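Local coordinates for protein phage integrase/site-specific recombinase (Haloarcula marismortui, PDB 3NRW) that probably binds DNA as a tyrosine-type site-specific recombinase, this construct being its N-terminal, all-helical core-binding domain, at residues A[14-19]-A[87-92]; A[7-12]-A[49-54]; A[60-65]-A[78-83]. One frame throughout, in Å; residues are numbered along the deposited sequence.

Contact 1 of 3, residues A[14-19]-A[87-92]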
# COMPACT_ATOMS: atom_id res chain seq x y z
N ASP A 14 7.38 6.49 -0.64
CA ASP A 14 8.08 7.53 -1.42
C ASP A 14 8.64 6.95 -2.72
O ASP A 14 8.59 7.59 -3.77
CB ASP A 14 9.25 8.14 -0.64
CG ASP A 14 8.82 8.89 0.62
OD1 ASP A 14 7.66 9.34 0.71
OD2 ASP A 14 9.68 9.06 1.52
N ARG A 15 9.20 5.75 -2.64
CA ARG A 15 9.79 5.11 -3.81
C ARG A 15 8.76 4.88 -4.90
O ARG A 15 9.00 5.13 -6.08
CB ARG A 15 10.44 3.78 -3.43
CG ARG A 15 11.49 3.30 -4.42
CD ARG A 15 11.98 1.92 -4.04
NE ARG A 15 13.06 1.45 -4.91
CZ ARG A 15 14.35 1.68 -4.70
NH1 ARG A 15 14.74 2.40 -3.66
NH2 ARG A 15 15.25 1.18 -5.53
N TYR A 16 7.59 4.40 -4.49
CA TYR A 16 6.50 4.13 -5.42
C TYR A 16 6.02 5.41 -6.11
O TYR A 16 5.85 5.44 -7.33
CB TYR A 16 5.34 3.46 -4.67
CG TYR A 16 4.13 3.17 -5.54
CD1 TYR A 16 4.21 2.29 -6.62
CD2 TYR A 16 2.91 3.80 -5.28
CE1 TYR A 16 3.10 2.04 -7.43
CE2 TYR A 16 1.80 3.56 -6.09
CZ TYR A 16 1.90 2.68 -7.16
OH TYR A 16 0.81 2.45 -7.97
N LEU A 17 5.80 6.47 -5.34
CA LEU A 17 5.33 7.73 -5.92
C LEU A 17 6.32 8.28 -6.95
O LEU A 17 5.91 8.76 -8.01
CB LEU A 17 5.06 8.76 -4.83
CG LEU A 17 4.01 8.36 -3.79
CD1 LEU A 17 3.81 9.52 -2.83
CD2 LEU A 17 2.69 8.00 -4.47
N ALA A 18 7.61 8.20 -6.64
CA ALA A 18 8.64 8.69 -7.55
C ALA A 18 8.62 7.83 -8.81
O ALA A 18 8.78 8.34 -9.93
CB ALA A 18 10.01 8.61 -6.88
N HIS A 19 8.44 6.53 -8.62
CA HIS A 19 8.39 5.57 -9.72
C HIS A 19 7.22 5.82 -10.67
O HIS A 19 7.33 5.63 -11.88
CB HIS A 19 8.33 4.14 -9.17
CG HIS A 19 7.90 3.12 -10.18
ND1 HIS A 19 6.60 2.66 -10.25
CD2 HIS A 19 8.58 2.48 -11.16
CE1 HIS A 19 6.50 1.77 -11.23
NE2 HIS A 19 7.69 1.65 -11.80
N LEU A 87 2.01 -2.97 -3.87
CA LEU A 87 2.67 -4.22 -3.52
C LEU A 87 3.21 -4.95 -4.74
O LEU A 87 4.23 -5.63 -4.65
CB LEU A 87 1.73 -5.13 -2.72
CG LEU A 87 1.29 -4.55 -1.37
CD1 LEU A 87 0.46 -5.58 -0.63
CD2 LEU A 87 2.51 -4.16 -0.54
N GLU A 88 2.54 -4.82 -5.89
CA GLU A 88 3.02 -5.47 -7.11
C GLU A 88 4.37 -4.86 -7.48
O GLU A 88 5.29 -5.56 -7.88
CB GLU A 88 2.03 -5.27 -8.26
CG GLU A 88 0.66 -5.86 -7.97
CD GLU A 88 -0.26 -5.87 -9.18
OE1 GLU A 88 -0.22 -4.90 -9.97
OE2 GLU A 88 -1.04 -6.83 -9.33
N TYR A 89 4.48 -3.54 -7.34
CA TYR A 89 5.72 -2.84 -7.64
C TYR A 89 6.81 -3.34 -6.70
O TYR A 89 7.92 -3.68 -7.13
CB TYR A 89 5.55 -1.32 -7.47
CG TYR A 89 6.85 -0.55 -7.45
CD1 TYR A 89 7.72 -0.57 -8.54
CD2 TYR A 89 7.21 0.21 -6.33
CE1 TYR A 89 8.91 0.14 -8.52
CE2 TYR A 89 8.41 0.92 -6.30
CZ TYR A 89 9.26 0.88 -7.40
OH TYR A 89 10.45 1.57 -7.38
N LEU A 90 6.51 -3.37 -5.40
CA LEU A 90 7.48 -3.83 -4.42
C LEU A 90 7.89 -5.28 -4.63
O LEU A 90 9.04 -5.64 -4.37
CB LEU A 90 6.93 -3.64 -3.00
CG LEU A 90 6.67 -2.19 -2.56
CD1 LEU A 90 6.15 -2.21 -1.13
CD2 LEU A 90 7.95 -1.35 -2.66
N ALA A 91 6.96 -6.11 -5.08
CA ALA A 91 7.29 -7.51 -5.32
C ALA A 91 8.27 -7.60 -6.50
O ALA A 91 9.22 -8.38 -6.46
CB ALA A 91 6.03 -8.32 -5.62
N ARG A 92 8.05 -6.78 -7.52
CA ARG A 92 8.93 -6.78 -8.69
C ARG A 92 10.35 -6.39 -8.30
O ARG A 92 11.32 -6.93 -8.83
CB ARG A 92 8.41 -5.82 -9.76
CG ARG A 92 9.32 -5.73 -10.99
CD ARG A 92 8.60 -5.10 -12.19
NE ARG A 92 8.29 -3.68 -12.02
CZ ARG A 92 9.19 -2.71 -12.04
NH1 ARG A 92 10.48 -2.98 -12.23
NH2 ARG A 92 8.81 -1.45 -11.91
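An aromatic cluster of Tyr16, His19 and Tyr89 joins helix 9-20 to the C-terminal end of helix 73-92 at the surface of the domain. The segments cross almost perpendicularly, at 97°, with their axes 10.5 Å apart, and the Tyr89 side chain reaches between them. Its CG stands anti to its backbone N, which sends the ring out toward helix 9-20, into the groove between Arg15, Tyr16 and His19. The His19 imidazole, likewise anti to its backbone N, reaches back and lies face-to-face on the phenol, centroids 4.2 Å apart and planes 20° from parallel. Tyr89 CE1 sits over the middle of the imidazole, 3.5 Å from His19 CD2, whereas His19 ND1 lies above the rim of the phenol, so the stack is offset. In this all-helical core-binding domain the stack links the first helix to the end of the last one. Tyr16 slides past Tyr89 in the opposite direction: Tyr89 CD2 comes to the edge of the Tyr16 ring, 3.7 Å from Tyr16 CD1, with the two planes at 45°. Deeper in, Tyr16 also meets the Trp86 ring and touches Leu36 of helix 26-45. At the outer tip, the extended Arg15 chain crosses the phenol end, its CG 3.6 Å from Tyr89 OH. Arg92, its chain bent at chi3, curls back until NH2 lies in the plane of the Tyr89 ring at its edge and 3.3 Å from His19 NE2.

Contact 2 of 3, residues A[7-12]-A[49-54]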
# COMPACT_ATOMS: atom_id res chain seq x y z
N LEU A 7 12.65 -2.13 2.85
CA LEU A 7 12.18 -0.75 2.90
C LEU A 7 11.06 -0.60 3.91
O LEU A 7 10.18 -1.46 4.04
CB LEU A 7 11.66 -0.30 1.53
CG LEU A 7 12.64 -0.25 0.36
CD1 LEU A 7 11.91 0.19 -0.90
CD2 LEU A 7 13.77 0.72 0.68
N SER A 8 11.10 0.52 4.63
CA SER A 8 10.08 0.83 5.62
C SER A 8 8.86 1.28 4.85
O SER A 8 8.95 1.58 3.65
CB SER A 8 10.55 1.97 6.52
OG SER A 8 10.68 3.17 5.77
N PRO A 9 7.70 1.34 5.52
CA PRO A 9 6.49 1.78 4.82
C PRO A 9 6.71 3.15 4.16
O PRO A 9 6.42 3.32 2.97
CB PRO A 9 5.45 1.81 5.93
CG PRO A 9 5.85 0.61 6.76
CD PRO A 9 7.37 0.77 6.84
N ARG A 10 7.24 4.12 4.91
CA ARG A 10 7.46 5.45 4.36
C ARG A 10 8.41 5.42 3.16
O ARG A 10 8.13 6.04 2.13
CB ARG A 10 7.99 6.40 5.44
CG ARG A 10 9.32 5.99 6.04
CD ARG A 10 9.73 6.95 7.15
NE ARG A 10 9.65 8.35 6.73
CZ ARG A 10 9.96 9.37 7.52
NH1 ARG A 10 10.37 9.15 8.76
NH2 ARG A 10 9.86 10.62 7.07
N GLU A 11 9.52 4.70 3.28
CA GLU A 11 10.48 4.63 2.18
C GLU A 11 9.84 4.00 0.94
O GLU A 11 10.02 4.49 -0.18
CB GLU A 11 11.71 3.80 2.58
CG GLU A 11 12.49 4.35 3.75
CD GLU A 11 13.67 3.48 4.09
OE1 GLU A 11 13.48 2.25 4.26
OE2 GLU A 11 14.79 4.02 4.18
N ALA A 12 9.11 2.91 1.15
CA ALA A 12 8.44 2.20 0.06
C ALA A 12 7.38 3.08 -0.59
O ALA A 12 7.17 3.02 -1.81
CB ALA A 12 7.80 0.91 0.58
N THR A 49 8.09 -2.25 10.57
CA THR A 49 9.28 -1.51 10.14
C THR A 49 9.82 -1.84 8.76
O THR A 49 10.67 -1.12 8.24
CB THR A 49 10.43 -1.67 11.15
OG1 THR A 49 10.76 -3.06 11.26
CG2 THR A 49 10.01 -1.14 12.52
N ALA A 50 9.35 -2.94 8.17
CA ALA A 50 9.80 -3.35 6.84
C ALA A 50 8.59 -3.92 6.11
O ALA A 50 7.82 -4.69 6.68
CB ALA A 50 10.89 -4.42 6.95
N MSE A 51 8.42 -3.54 4.85
CA MSE A 51 7.27 -4.02 4.10
C MSE A 51 7.24 -5.54 3.95
O MSE A 51 6.16 -6.12 3.84
CB MSE A 51 7.23 -3.35 2.72
CG MSE A 51 6.90 -1.86 2.77
SE MSE A 51 5.13 -1.45 3.50
CE MSE A 51 4.06 -1.83 1.91
N ARG A 52 8.40 -6.18 3.96
CA ARG A 52 8.45 -7.63 3.82
C ARG A 52 7.73 -8.33 4.99
O ARG A 52 7.34 -9.49 4.88
CB ARG A 52 9.90 -8.11 3.75
CG ARG A 52 10.06 -9.55 3.30
CD ARG A 52 11.51 -9.97 3.32
NE ARG A 52 12.35 -9.15 2.45
CZ ARG A 52 12.31 -9.18 1.12
NH1 ARG A 52 11.47 -9.99 0.49
NH2 ARG A 52 13.13 -8.41 0.41
N GLU A 53 7.54 -7.61 6.09
CA GLU A 53 6.87 -8.15 7.27
C GLU A 53 5.38 -8.35 7.05
O GLU A 53 4.73 -9.07 7.81
CB GLU A 53 7.09 -7.22 8.47
CG GLU A 53 8.54 -7.14 8.93
CD GLU A 53 8.77 -6.13 10.03
OE1 GLU A 53 9.90 -6.07 10.57
OE2 GLU A 53 7.82 -5.38 10.37
N LEU A 54 4.83 -7.72 6.02
CA LEU A 54 3.41 -7.86 5.72
C LEU A 54 3.02 -9.30 5.39
O LEU A 54 3.82 -10.06 4.84
CB LEU A 54 3.03 -6.95 4.55
CG LEU A 54 3.04 -5.46 4.87
CD1 LEU A 54 2.75 -4.68 3.61
CD2 LEU A 54 2.00 -5.15 5.95
O HOH W 1 10.89 -4.94 2.98
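This partly buried contact ties the start of helix 9-20 to the connection between helices 26-45 and 56-67, where residues 51-53 form a 3-10 turn, through one backbone bond and the packed side chain of selenomethionine Met51. Met51 N donates to Leu7 O over 2.8 Å, a short bond, nearly straight at the hydrogen (163°) and almost along the C=O axis. Two CA-H...O contacts flank it: Ala50 CA approaches the same Leu7 O, and Ser8 CA lies 3.3 Å from Thr49 O. A water accepts from Arg52 N and, weakly, from Leu7 N, bridging the two segments beside the direct bond. The Met51 chain starts anti to its carbonyl carbon and bends at chi2 (-63°) and chi3 (-80°), so it passes obliquely across the first helical turn. Met51 CG rests 3.6 Å from Ala12 CB, while Met51 SE lies against Pro9, 3.7 Å from Pro9 CA and close to the ring carbon CG. Phe39 of helix 26-45 and Trp86, Leu87 and Leu90 of helix 73-92 also touch Met51, placing it among three helices. Ser8 OG occupies the crowded position between backbone N and carbonyl carbon, where it accepts from Glu11 N at 3.1 Å; Glu11 OE1 takes Ser8 N with its anti lone pair at 3.0 Å. These reciprocal bonds define a capping box, with Ser8 as the N-cap of helix 9-20.

Contact 3 of 3, residues A[60-65]-A[78-83]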
# COMPACT_ATOMS: atom_id res chain seq x y z
N ASP A 60 -5.39 -8.05 5.83
CA ASP A 60 -6.81 -8.15 6.17
C ASP A 60 -7.13 -7.22 7.33
O ASP A 60 -8.21 -6.64 7.39
CB ASP A 60 -7.17 -9.59 6.55
CG ASP A 60 -8.66 -9.75 6.88
OD1 ASP A 60 -9.48 -9.80 5.95
OD2 ASP A 60 -9.00 -9.80 8.09
N GLU A 61 -6.19 -7.09 8.27
CA GLU A 61 -6.38 -6.20 9.40
C GLU A 61 -6.52 -4.78 8.88
O GLU A 61 -7.38 -4.02 9.32
CB GLU A 61 -5.19 -6.28 10.36
CG GLU A 61 -5.17 -7.54 11.21
CD GLU A 61 -6.06 -7.44 12.43
OE1 GLU A 61 -5.61 -6.86 13.45
OE2 GLU A 61 -7.21 -7.92 12.38
N TYR A 62 -5.66 -4.43 7.93
CA TYR A 62 -5.71 -3.08 7.37
C TYR A 62 -7.03 -2.84 6.65
O TYR A 62 -7.66 -1.80 6.84
CB TYR A 62 -4.56 -2.85 6.38
CG TYR A 62 -4.60 -1.47 5.78
CD1 TYR A 62 -4.95 -1.27 4.45
CD2 TYR A 62 -4.34 -0.35 6.57
CE1 TYR A 62 -5.03 0.01 3.91
CE2 TYR A 62 -4.42 0.94 6.04
CZ TYR A 62 -4.76 1.11 4.71
OH TYR A 62 -4.84 2.37 4.19
N GLU A 63 -7.44 -3.79 5.83
CA GLU A 63 -8.69 -3.63 5.10
C GLU A 63 -9.86 -3.39 6.06
O GLU A 63 -10.68 -2.50 5.84
CB GLU A 63 -8.96 -4.87 4.25
CG GLU A 63 -10.26 -4.78 3.46
CD GLU A 63 -10.51 -6.01 2.63
OE1 GLU A 63 -11.58 -6.07 1.99
OE2 GLU A 63 -9.64 -6.90 2.61
N THR A 64 -9.93 -4.19 7.11
CA THR A 64 -11.00 -4.06 8.09
C THR A 64 -10.95 -2.71 8.80
O THR A 64 -11.98 -2.10 9.09
CB THR A 64 -10.92 -5.19 9.11
OG1 THR A 64 -11.06 -6.43 8.42
CG2 THR A 64 -12.03 -5.06 10.13
N PHE A 65 -9.74 -2.25 9.09
CA PHE A 65 -9.53 -0.96 9.73
C PHE A 65 -10.14 0.13 8.84
O PHE A 65 -10.96 0.93 9.29
CB PHE A 65 -8.03 -0.75 9.93
CG PHE A 65 -7.63 0.66 10.24
CD1 PHE A 65 -6.97 1.43 9.27
CD2 PHE A 65 -7.88 1.22 11.49
CE1 PHE A 65 -6.56 2.73 9.55
CE2 PHE A 65 -7.48 2.53 11.78
CZ PHE A 65 -6.81 3.28 10.81
N GLY A 78 -10.85 1.93 -4.44
CA GLY A 78 -9.75 2.58 -5.12
C GLY A 78 -8.51 2.60 -4.25
O GLY A 78 -7.38 2.60 -4.74
N GLU A 79 -8.73 2.62 -2.94
CA GLU A 79 -7.65 2.63 -1.97
C GLU A 79 -6.98 1.27 -1.93
O GLU A 79 -5.74 1.16 -1.91
CB GLU A 79 -8.20 2.98 -0.60
CG GLU A 79 -7.18 3.47 0.37
CD GLU A 79 -7.77 3.77 1.72
OE1 GLU A 79 -8.71 4.59 1.79
OE2 GLU A 79 -7.30 3.17 2.71
N MSE A 80 -7.78 0.21 -1.92
CA MSE A 80 -7.23 -1.13 -1.87
C MSE A 80 -6.54 -1.47 -3.19
O MSE A 80 -5.54 -2.20 -3.20
CB MSE A 80 -8.33 -2.16 -1.57
CG MSE A 80 -8.94 -2.05 -0.16
SE MSE A 80 -7.63 -2.14 1.26
CE MSE A 80 -7.05 -3.99 1.08
N GLN A 81 -7.06 -0.94 -4.29
CA GLN A 81 -6.48 -1.18 -5.61
C GLN A 81 -5.10 -0.54 -5.70
O GLN A 81 -4.17 -1.11 -6.28
CB GLN A 81 -7.38 -0.62 -6.71
CG GLN A 81 -6.83 -0.80 -8.11
CD GLN A 81 -6.62 -2.26 -8.46
OE1 GLN A 81 -7.57 -3.04 -8.53
NE2 GLN A 81 -5.36 -2.64 -8.68
N THR A 82 -4.97 0.66 -5.14
CA THR A 82 -3.69 1.33 -5.16
C THR A 82 -2.75 0.56 -4.24
O THR A 82 -1.57 0.40 -4.56
CB THR A 82 -3.79 2.81 -4.70
OG1 THR A 82 -4.34 3.60 -5.76
CG2 THR A 82 -2.42 3.35 -4.32
N LEU A 83 -3.27 0.05 -3.13
CA LEU A 83 -2.45 -0.74 -2.21
C LEU A 83 -1.94 -1.95 -2.98
O LEU A 83 -0.76 -2.32 -2.90
CB LEU A 83 -3.28 -1.20 -1.00
CG LEU A 83 -2.58 -2.15 -0.02
CD1 LEU A 83 -1.30 -1.52 0.49
CD2 LEU A 83 -3.51 -2.50 1.15
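The Tyr62 ring reaches from helix 56-67 toward helix 73-92, and three side chains approach it obliquely: Leu83 CD2 and Met80 SE near CD1, and a Glu79 carboxylate oxygen near the hydroxyl. Phe39 and Trp42 of helix 26-45 add edge-to-face partners. Tyr62 CG is anti to its backbone N (chi1 180°), which directs the ring at the other helix; the two segments run roughly antiparallel, at 156° and with axes 11.5 Å apart. Leu83 meets it tip to tip, CD2 standing 3.8 Å from Tyr62 CD1. Met80, a selenomethionine bent at chi2 and chi3, makes a Met-aromatic contact, its SE 5.3 Å from the ring centroid and well off the ring normal. The same bend turns Met80 CE to the flank of Glu63, 3.8 Å from Glu63 CB, where the two side chains cross at about a right angle. Glu63 extends beyond CG, and its OE1 is hydrogen-bonded to His105 ND1 of the C-terminal tail. At the hydroxyl end of the ring, the extended Glu79 chain brings OE2 to 3.0 Å from Tyr62 OH, with carboxylate and ring planes 55° apart, and the same OE2 forms a salt bridge with Arg66 NE. In this helical bundle, therefore, two buried glutamates border an otherwise apolar seam, each with a polar partner elsewhere in the chain. The salt bridge to Arg66 would be expected to keep Glu79 ionised, and the nearby negative charge would probably hinder ionisation of the Tyr62 phenol.

Overall arrangement
All three contacts lie in the core-binding region, on helices 9-20, 56-67 and 73-92 and the connection 49-54; helix 26-45 touches all three. Contacts 1 and 2 share helix 9-20, their centres are 11 Å apart and their segments alternate along the chain. They touch where Leu87 and Leu90 pack on Met51 and Arg15 meets Leu7. Contact 3 lies across the chain's centre, about 16 Å from either between centres; it shares helix 73-92 with contact 1, and both its segments fall between those of contact 1, after contact 2 has closed. Helix 73-92 thus spans one compact helical domain, packing on helix 9-20 near its C-terminal end and on helix 56-67 nearer its middle.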